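Local atomic coordinates of FERM, ARHGEF and pleckstrin domain-containing protein 2 (Mus musculus, PDB entry 4GYV), a protein that acts as a guanine nucleotide exchange factor that activates the small GTPase RAC1, and contributes to semaphorin responses and actin cytoskeleton remodelling. Residues 32-37 / 132-136; 115-120 / 147-151. All coordinates share one frame. Residues are numbered along the deposited sequence.

Contact 1: residues 32-37 / 132-136; sequences WFRSVL and VYKEF
This is a buried, largely apolar helix-helix packing inside the all-helical DH (RhoGEF) domain, between the C-terminal part of the long helix 7-39 and helix 127-137. Both segments are helical throughout, with Leu37 N to Phe33 O at 2.8 Å and Phe136 N to Val132 O at 2.9 Å. Their axes approach to 10.8 Å, and the N-to-C directions diverge by 135°, so the two segments run 45° from strict antiparallel. The register pairs Phe33 with Phe136 (CA to CA 7.2 Å) and Leu37 with Val132 (CA to CA 7.5 Å). Phe33 and Phe136, both with chi1 t, form an aromatic cluster with Tyr133. The edge of the Phe33 ring meets the face of Tyr133, with centroids 5.3 Å apart and planes at 63°, whereas Phe33 and Phe136 lie obliquely, centroids 5.1 Å apart. Phe33 CA adds a CH-pi contact, 4.0 Å from the Phe136 ring centroid. One turn along helix 7-39 and one turn back on helix 127-137, Val36 CG1 abuts Val132 CG1 at 3.4 Å, and Val36 CG2 lies 4.1 Å from Phe136 CD1. Trp32 CB borders Phe136 CZ at 3.9 Å. Leu146 packs against all three side chains of the cluster, while Tyr133 OH is hydrogen-bonded to Asn147. Cohesion between these two segments therefore comes from ring packing and close aliphatic contact, without hydrogen bonds or salt bridges across them.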
ATOM      1  N   TRP A  32       2.454 -13.797   6.581  1.00 51.27           N
ATOM      2  CA  TRP A  32       2.726 -13.339   7.941  1.00 57.00           C
ATOM      3  C   TRP A  32       2.545 -14.383   9.021  1.00 62.75           C
ATOM      4  O   TRP A  32       3.353 -14.456   9.958  1.00 66.98           O
ATOM      5  CB  TRP A  32       1.941 -12.067   8.235  1.00 49.44           C
ATOM      6  CG  TRP A  32       2.306 -11.074   7.216  1.00 47.74           C
ATOM      7  CD1 TRP A  32       1.536 -10.633   6.211  1.00 43.29           C
ATOM      8  CD2 TRP A  32       3.582 -10.454   7.047  1.00 57.60           C
ATOM      9  NE1 TRP A  32       2.224  -9.753   5.430  1.00 42.57           N
ATOM     10  CE2 TRP A  32       3.490  -9.621   5.921  1.00 50.85           C
ATOM     11  CE3 TRP A  32       4.791 -10.512   7.747  1.00 61.74           C
ATOM     12  CZ2 TRP A  32       4.561  -8.853   5.463  1.00 49.69           C
ATOM     13  CZ3 TRP A  32       5.853  -9.746   7.291  1.00 65.29           C
ATOM     14  CH2 TRP A  32       5.728  -8.928   6.165  1.00 58.79           C
ATOM     15  N   PHE A  33       1.497 -15.182   8.874  1.00 50.04           N
ATOM     16  CA  PHE A  33       1.220 -16.265   9.782  1.00 52.65           C
ATOM     17  C   PHE A  33       2.279 -17.327   9.596  1.00 62.61           C
ATOM     18  O   PHE A  33       2.871 -17.834  10.558  1.00 68.91           O
ATOM     19  CB  PHE A  33      -0.156 -16.865   9.474  1.00 54.15           C
ATOM     20  CG  PHE A  33      -0.657 -17.806  10.532  1.00 58.75           C
ATOM     21  CD1 PHE A  33      -0.547 -17.475  11.879  1.00 58.22           C
ATOM     22  CD2 PHE A  33      -1.243 -19.015  10.186  1.00 55.70           C
ATOM     23  CE1 PHE A  33      -0.996 -18.347  12.865  1.00 57.63           C
ATOM     24  CE2 PHE A  33      -1.698 -19.892  11.171  1.00 53.46           C
ATOM     25  CZ  PHE A  33      -1.577 -19.551  12.509  1.00 55.34           C
ATOM     26  N   ARG A  34       2.521 -17.655   8.338  1.00 56.75           N
ATOM     27  CA  ARG A  34       3.466 -18.700   7.996  1.00 62.06           C
ATOM     28  C   ARG A  34       4.849 -18.374   8.524  1.00 65.23           C
ATOM     29  O   ARG A  34       5.581 -19.257   8.954  1.00 66.44           O
ATOM     30  CB  ARG A  34       3.535 -18.823   6.491  1.00 63.69           C
ATOM     31  CG  ARG A  34       4.241 -20.038   6.010  1.00 58.45           C
ATOM     32  CD  ARG A  34       4.517 -19.809   4.578  1.00 59.59           C
ATOM     33  NE  ARG A  34       4.099 -20.912   3.739  1.00 60.30           N
ATOM     34  CZ  ARG A  34       3.462 -20.753   2.593  1.00 64.02           C
ATOM     35  NH1 ARG A  34       3.152 -19.529   2.167  1.00 54.09           N
ATOM     36  NH2 ARG A  34       3.136 -21.825   1.885  1.00 72.23           N
ATOM     37  N   SER A  35       5.198 -17.093   8.472  1.00 65.43           N
ATOM     38  CA  SER A  35       6.441 -16.606   9.037  1.00 65.56           C
ATOM     39  C   SER A  35       6.554 -16.988  10.509  1.00 70.25           C
ATOM     40  O   SER A  35       7.555 -17.564  10.945  1.00 76.06           O
ATOM     41  CB  SER A  35       6.497 -15.100   8.908  1.00 68.64           C
ATOM     42  OG  SER A  35       7.832 -14.652   8.849  1.00 74.85           O
ATOM     43  N   VAL A  36       5.513 -16.668  11.265  1.00 68.56           N
ATOM     44  CA  VAL A  36       5.474 -16.942  12.693  1.00 65.72           C
ATOM     45  C   VAL A  36       5.438 -18.441  12.974  1.00 69.15           C
ATOM     46  O   VAL A  36       6.155 -18.928  13.847  1.00 67.49           O
ATOM     47  CB  VAL A  36       4.269 -16.244  13.354  1.00 65.50           C
ATOM     48  CG1 VAL A  36       3.875 -16.945  14.600  1.00 80.39           C
ATOM     49  CG2 VAL A  36       4.615 -14.825  13.699  1.00 70.82           C
ATOM     50  N   LEU A  37       4.608 -19.166  12.227  1.00 63.10           N
ATOM     51  CA  LEU A  37       4.468 -20.606  12.399  1.00 60.60           C
ATOM     52  C   LEU A  37       5.792 -21.359  12.253  1.00 71.31           C
ATOM     53  O   LEU A  37       6.050 -22.363  12.942  1.00 76.83           O
ATOM     54  CB  LEU A  37       3.492 -21.148  11.367  1.00 61.41           C
ATOM     55  CG  LEU A  37       1.999 -21.057  11.642  1.00 61.47           C
ATOM     56  CD1 LEU A  37       1.289 -21.861  10.582  1.00 62.25           C
ATOM     57  CD2 LEU A  37       1.714 -21.603  12.997  1.00 54.99           C
ATOM     58  N   VAL A 132       0.700 -19.388  20.034  1.00 77.02           N
ATOM     59  CA  VAL A 132       1.152 -18.740  18.808  1.00 71.77           C
ATOM     60  C   VAL A 132       0.040 -17.998  18.071  1.00 69.04           C
ATOM     61  O   VAL A 132       0.264 -16.887  17.580  1.00 72.73           O
ATOM     62  CB  VAL A 132       1.796 -19.741  17.862  1.00 71.89           C
ATOM     63  CG1 VAL A 132       2.111 -19.082  16.541  1.00 59.34           C
ATOM     64  CG2 VAL A 132       3.049 -20.312  18.500  1.00 81.25           C
ATOM     65  N   TYR A 133      -1.141 -18.619  17.994  1.00 65.17           N
ATOM     66  CA  TYR A 133      -2.357 -17.966  17.505  1.00 59.79           C
ATOM     67  C   TYR A 133      -2.641 -16.699  18.296  1.00 63.30           C
ATOM     68  O   TYR A 133      -2.757 -15.612  17.732  1.00 64.58           O
ATOM     69  CB  TYR A 133      -3.558 -18.886  17.666  1.00 61.68           C
ATOM     70  CG  TYR A 133      -4.019 -19.608  16.419  1.00 59.89           C
ATOM     71  CD1 TYR A 133      -4.971 -19.054  15.584  1.00 64.16           C
ATOM     72  CD2 TYR A 133      -3.538 -20.861  16.111  1.00 59.18           C
ATOM     73  CE1 TYR A 133      -5.406 -19.723  14.463  1.00 66.72           C
ATOM     74  CE2 TYR A 133      -3.963 -21.535  15.000  1.00 62.16           C
ATOM     75  CZ  TYR A 133      -4.895 -20.972  14.172  1.00 66.44           C
ATOM     76  OH  TYR A 133      -5.311 -21.679  13.049  1.00 66.97           O
ATOM     77  N   LYS A 134      -2.749 -16.851  19.613  1.00 68.35           N
ATOM     78  CA  LYS A 134      -3.119 -15.753  20.493  1.00 66.48           C
ATOM     79  C   LYS A 134      -2.195 -14.566  20.260  1.00 70.30           C
ATOM     80  O   LYS A 134      -2.651 -13.425  20.156  1.00 78.84           O
ATOM     81  CB  LYS A 134      -3.094 -16.224  21.950  1.00 72.86           C
ATOM     82  CG  LYS A 134      -3.610 -15.225  22.982  1.00 85.12           C
ATOM     83  CD  LYS A 134      -3.897 -15.916  24.319  1.00 97.53           C
ATOM     84  CE  LYS A 134      -4.313 -14.916  25.398  1.00106.18           C
ATOM     85  NZ  LYS A 134      -4.666 -15.551  26.716  1.00113.05           N
ATOM     86  N   GLU A 135      -0.902 -14.848  20.112  1.00 66.91           N
ATOM     87  CA  GLU A 135       0.085 -13.789  19.950  1.00 71.15           C
ATOM     88  C   GLU A 135       0.005 -13.168  18.567  1.00 79.15           C
ATOM     89  O   GLU A 135       0.158 -11.949  18.414  1.00 85.36           O
ATOM     90  CB  GLU A 135       1.495 -14.316  20.214  1.00 75.32           C
ATOM     91  CG  GLU A 135       2.614 -13.293  19.973  1.00 94.60           C
ATOM     92  CD  GLU A 135       2.739 -12.212  21.061  1.00109.27           C
ATOM     93  OE1 GLU A 135       3.389 -11.175  20.776  1.00112.54           O
ATOM     94  OE2 GLU A 135       2.212 -12.399  22.190  1.00109.67           O
ATOM     95  N   PHE A 136      -0.227 -14.006  17.560  1.00 69.64           N
ATOM     96  CA  PHE A 136      -0.311 -13.507  16.204  1.00 66.35           C
ATOM     97  C   PHE A 136      -1.514 -12.595  16.067  1.00 69.28           C
ATOM     98  O   PHE A 136      -1.455 -11.562  15.400  1.00 66.68           O
ATOM     99  CB  PHE A 136      -0.391 -14.641  15.180  1.00 60.02           C
ATOM    100  CG  PHE A 136      -0.356 -14.160  13.757  1.00 60.90           C
ATOM    101  CD1 PHE A 136       0.761 -13.493  13.264  1.00 57.79           C
ATOM    102  CD2 PHE A 136      -1.442 -14.346  12.913  1.00 59.02           C
ATOM    103  CE1 PHE A 136       0.784 -13.032  11.951  1.00 51.20           C
ATOM    104  CE2 PHE A 136      -1.422 -13.891  11.610  1.00 48.49           C
ATOM    105  CZ  PHE A 136      -0.313 -13.237  11.131  1.00 52.18           C
TER

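Contact 2: residues 115-120 / 147-151; sequences VLTELE and NTFLL
Leu150 is the central bump: it points from segment 147-151, a weakly bonded helix at about 147-149 and then loop or turn, toward helix 112-124 and enters a hollow lined by Val115, Leu116 and Leu119. Segment 115-120 is regular helix, with Leu119 N to Val115 O at 3.1 Å. In the other segment, hydrogen bonds Leu150 N to Asn147 O (3.1 Å) and Leu151 N to Thr148 O (3.3 Å) each span three residues. The closest CA pair is Leu116 with Asn147, at 7.1 Å. With chi1 m and chi2 t, Leu150 brings its CD1 to 3.5 Å from Leu119 CD1, 3.9 Å from Val115 CG1 and 4.0 Å from Leu116 CD1. Leu116 (chi1 t, chi2 p) pushes back: its CD1 lies 3.9 Å from Asn147 CB, and its CD2 reaches Leu151 CD2 at 4.3 Å. Asn147 also points into the joint, its OD1 3.5 Å from Leu119 CD1 and hydrogen-bonded to Tyr133 OH; its ND2 stays 3.7 Å from Glu120 OE2. The joint is plain core packing of the DH domain. Helix 45-52 borders it at Val115 and Leu119, helix 7-39 meets Leu150 through Ile29, and helix 196-212 packs on Leu116 and Leu151.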
ATOM      1  N   VAL A 115      -9.663 -27.991   6.411  1.00 58.74           N
ATOM      2  CA  VAL A 115      -8.510 -27.259   6.928  1.00 56.76           C
ATOM      3  C   VAL A 115      -8.885 -26.553   8.222  1.00 59.58           C
ATOM      4  O   VAL A 115      -8.155 -26.541   9.210  1.00 66.92           O
ATOM      5  CB  VAL A 115      -8.036 -26.185   5.920  1.00 55.74           C
ATOM      6  CG1 VAL A 115      -7.152 -25.131   6.613  1.00 46.01           C
ATOM      7  CG2 VAL A 115      -7.306 -26.835   4.747  1.00 57.39           C
ATOM      8  N   LEU A 116     -10.061 -25.968   8.204  1.00 60.75           N
ATOM      9  CA  LEU A 116     -10.550 -25.248   9.346  1.00 58.28           C
ATOM     10  C   LEU A 116     -10.794 -26.158  10.560  1.00 67.49           C
ATOM     11  O   LEU A 116     -10.290 -25.859  11.641  1.00 73.85           O
ATOM     12  CB  LEU A 116     -11.808 -24.513   8.953  1.00 50.95           C
ATOM     13  CG  LEU A 116     -12.316 -23.531   9.977  1.00 63.30           C
ATOM     14  CD1 LEU A 116     -11.212 -22.558  10.318  1.00 61.57           C
ATOM     15  CD2 LEU A 116     -13.490 -22.829   9.340  1.00 74.62           C
ATOM     16  N   THR A 117     -11.543 -27.256  10.401  1.00 55.20           N
ATOM     17  CA  THR A 117     -11.828 -28.094  11.562  1.00 68.93           C
ATOM     18  C   THR A 117     -10.526 -28.633  12.159  1.00 74.94           C
ATOM     19  O   THR A 117     -10.387 -28.766  13.377  1.00 78.51           O
ATOM     20  CB  THR A 117     -12.773 -29.303  11.270  1.00 71.98           C
ATOM     21  OG1 THR A 117     -12.120 -30.217  10.400  1.00 85.21           O
ATOM     22  CG2 THR A 117     -14.060 -28.883  10.637  1.00 58.21           C
ATOM     23  N   GLU A 118      -9.570 -28.925  11.289  1.00 70.48           N
ATOM     24  CA  GLU A 118      -8.328 -29.536  11.707  1.00 71.53           C
ATOM     25  C   GLU A 118      -7.468 -28.582  12.503  1.00 73.26           C
ATOM     26  O   GLU A 118      -6.782 -28.998  13.441  1.00 76.13           O
ATOM     27  CB  GLU A 118      -7.564 -30.036  10.492  1.00 74.47           C
ATOM     28  CG  GLU A 118      -8.119 -31.324   9.969  1.00 80.66           C
ATOM     29  CD  GLU A 118      -8.190 -32.370  11.052  1.00 89.18           C
ATOM     30  OE1 GLU A 118      -9.202 -33.112  11.104  1.00 92.68           O
ATOM     31  OE2 GLU A 118      -7.231 -32.440  11.855  1.00 93.05           O
ATOM     32  N   LEU A 119      -7.494 -27.310  12.113  1.00 60.92           N
ATOM     33  CA  LEU A 119      -6.823 -26.275  12.882  1.00 57.49           C
ATOM     34  C   LEU A 119      -7.381 -26.167  14.291  1.00 67.31           C
ATOM     35  O   LEU A 119      -6.624 -26.175  15.262  1.00 72.04           O
ATOM     36  CB  LEU A 119      -6.929 -24.924  12.186  1.00 53.46           C
ATOM     37  CG  LEU A 119      -6.064 -24.777  10.938  1.00 59.58           C
ATOM     38  CD1 LEU A 119      -6.261 -23.418  10.283  1.00 62.39           C
ATOM     39  CD2 LEU A 119      -4.617 -24.993  11.278  1.00 50.76           C
ATOM     40  N   GLU A 120      -8.704 -26.058  14.406  1.00 72.37           N
ATOM     41  CA  GLU A 120      -9.328 -25.862  15.708  1.00 74.89           C
ATOM     42  C   GLU A 120      -8.966 -27.032  16.587  1.00 75.66           C
ATOM     43  O   GLU A 120      -8.536 -26.856  17.723  1.00 76.93           O
ATOM     44  CB  GLU A 120     -10.839 -25.711  15.581  1.00 78.54           C
ATOM     45  CG  GLU A 120     -11.229 -24.769  14.463  1.00 94.05           C
ATOM     46  CD  GLU A 120     -12.497 -23.986  14.747  1.00110.22           C
ATOM     47  OE1 GLU A 120     -13.495 -24.604  15.186  1.00118.34           O
ATOM     48  OE2 GLU A 120     -12.487 -22.746  14.532  1.00111.34           O
ATOM     49  N   ASN A 147      -8.326 -17.572  11.869  1.00 64.51           N
ATOM     50  CA  ASN A 147      -9.225 -18.509  11.217  1.00 62.47           C
ATOM     51  C   ASN A 147     -10.355 -17.875  10.383  1.00 60.41           C
ATOM     52  O   ASN A 147     -10.867 -18.503   9.471  1.00 70.92           O
ATOM     53  CB  ASN A 147      -9.788 -19.516  12.227  1.00 67.56           C
ATOM     54  CG  ASN A 147      -8.779 -20.603  12.603  1.00 68.35           C
ATOM     55  OD1 ASN A 147      -7.724 -20.725  11.986  1.00 68.36           O
ATOM     56  ND2 ASN A 147      -9.115 -21.406  13.606  1.00 75.31           N
ATOM     57  N   THR A 148     -10.743 -16.636  10.652  1.00 53.62           N
ATOM     58  CA  THR A 148     -11.840 -16.082   9.869  1.00 56.25           C
ATOM     59  C   THR A 148     -11.367 -15.632   8.476  1.00 61.63           C
ATOM     60  O   THR A 148     -12.173 -15.438   7.558  1.00 67.15           O
ATOM     61  CB  THR A 148     -12.667 -15.006  10.632  1.00 57.01           C
ATOM     62  OG1 THR A 148     -12.077 -13.734  10.474  1.00 60.17           O
ATOM     63  CG2 THR A 148     -12.760 -15.307  12.121  1.00 66.31           C
ATOM     64  N   PHE A 149     -10.053 -15.507   8.314  1.00 48.89           N
ATOM     65  CA  PHE A 149      -9.477 -15.280   6.998  1.00 43.87           C
ATOM     66  C   PHE A 149      -9.674 -16.492   6.123  1.00 51.17           C
ATOM     67  O   PHE A 149      -9.717 -16.366   4.916  1.00 52.31           O
ATOM     68  CB  PHE A 149      -7.979 -14.964   7.079  1.00 43.92           C
ATOM     69  CG  PHE A 149      -7.673 -13.602   7.643  1.00 52.68           C
ATOM     70  CD1 PHE A 149      -7.629 -12.483   6.814  1.00 43.28           C
ATOM     71  CD2 PHE A 149      -7.448 -13.433   9.010  1.00 55.56           C
ATOM     72  CE1 PHE A 149      -7.353 -11.211   7.333  1.00 45.13           C
ATOM     73  CE2 PHE A 149      -7.171 -12.170   9.534  1.00 57.84           C
ATOM     74  CZ  PHE A 149      -7.120 -11.058   8.690  1.00 56.61           C
ATOM     75  N   LEU A 150      -9.781 -17.672   6.723  1.00 56.85           N
ATOM     76  CA  LEU A 150      -9.998 -18.892   5.947  1.00 53.54           C
ATOM     77  C   LEU A 150     -11.377 -19.000   5.297  1.00 57.44           C
ATOM     78  O   LEU A 150     -11.573 -19.795   4.376  1.00 61.82           O
ATOM     79  CB  LEU A 150      -9.750 -20.106   6.808  1.00 58.23           C
ATOM     80  CG  LEU A 150      -8.276 -20.340   7.044  1.00 66.17           C
ATOM     81  CD1 LEU A 150      -8.106 -21.562   7.929  1.00 77.51           C
ATOM     82  CD2 LEU A 150      -7.634 -20.560   5.717  1.00 64.82           C
ATOM     83  N   LEU A 151     -12.329 -18.196   5.764  1.00 57.24           N
ATOM     84  CA  LEU A 151     -13.650 -18.147   5.140  1.00 53.91           C
ATOM     85  C   LEU A 151     -13.676 -17.208   3.927  1.00 58.14           C
ATOM     86  O   LEU A 151     -14.682 -17.135   3.237  1.00 56.22           O
ATOM     87  CB  LEU A 151     -14.706 -17.678   6.142  1.00 49.87           C
ATOM     88  CG  LEU A 151     -14.822 -18.460   7.441  1.00 59.08           C
ATOM     89  CD1 LEU A 151     -15.552 -17.651   8.487  1.00 63.57           C
ATOM     90  CD2 LEU A 151     -15.544 -19.735   7.170  1.00 54.28           C
TER

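Overall arrangement
From the N terminus, the chain first supplies 32-37 near the end of helix 7-39, then 115-120, 132-136 and finally 147-151. The segments alternate, so the two contacts cross: contact 1 closes a connection of 94 residues, contact 2 one of 26, and the two spans overlap between 115-120 and 132-136. Their centres lie 14 Å apart on the same side of the chain's centre. Tyr133 physically joins them, its OH 2.8 Å from Asn147 OD1, a probable hydrogen bond, and 3.4 Å from Leu119 CD1. Together they tie the long helix 7-39 to the successive helices 112-124, 127-137 and 146-149 within one DH domain.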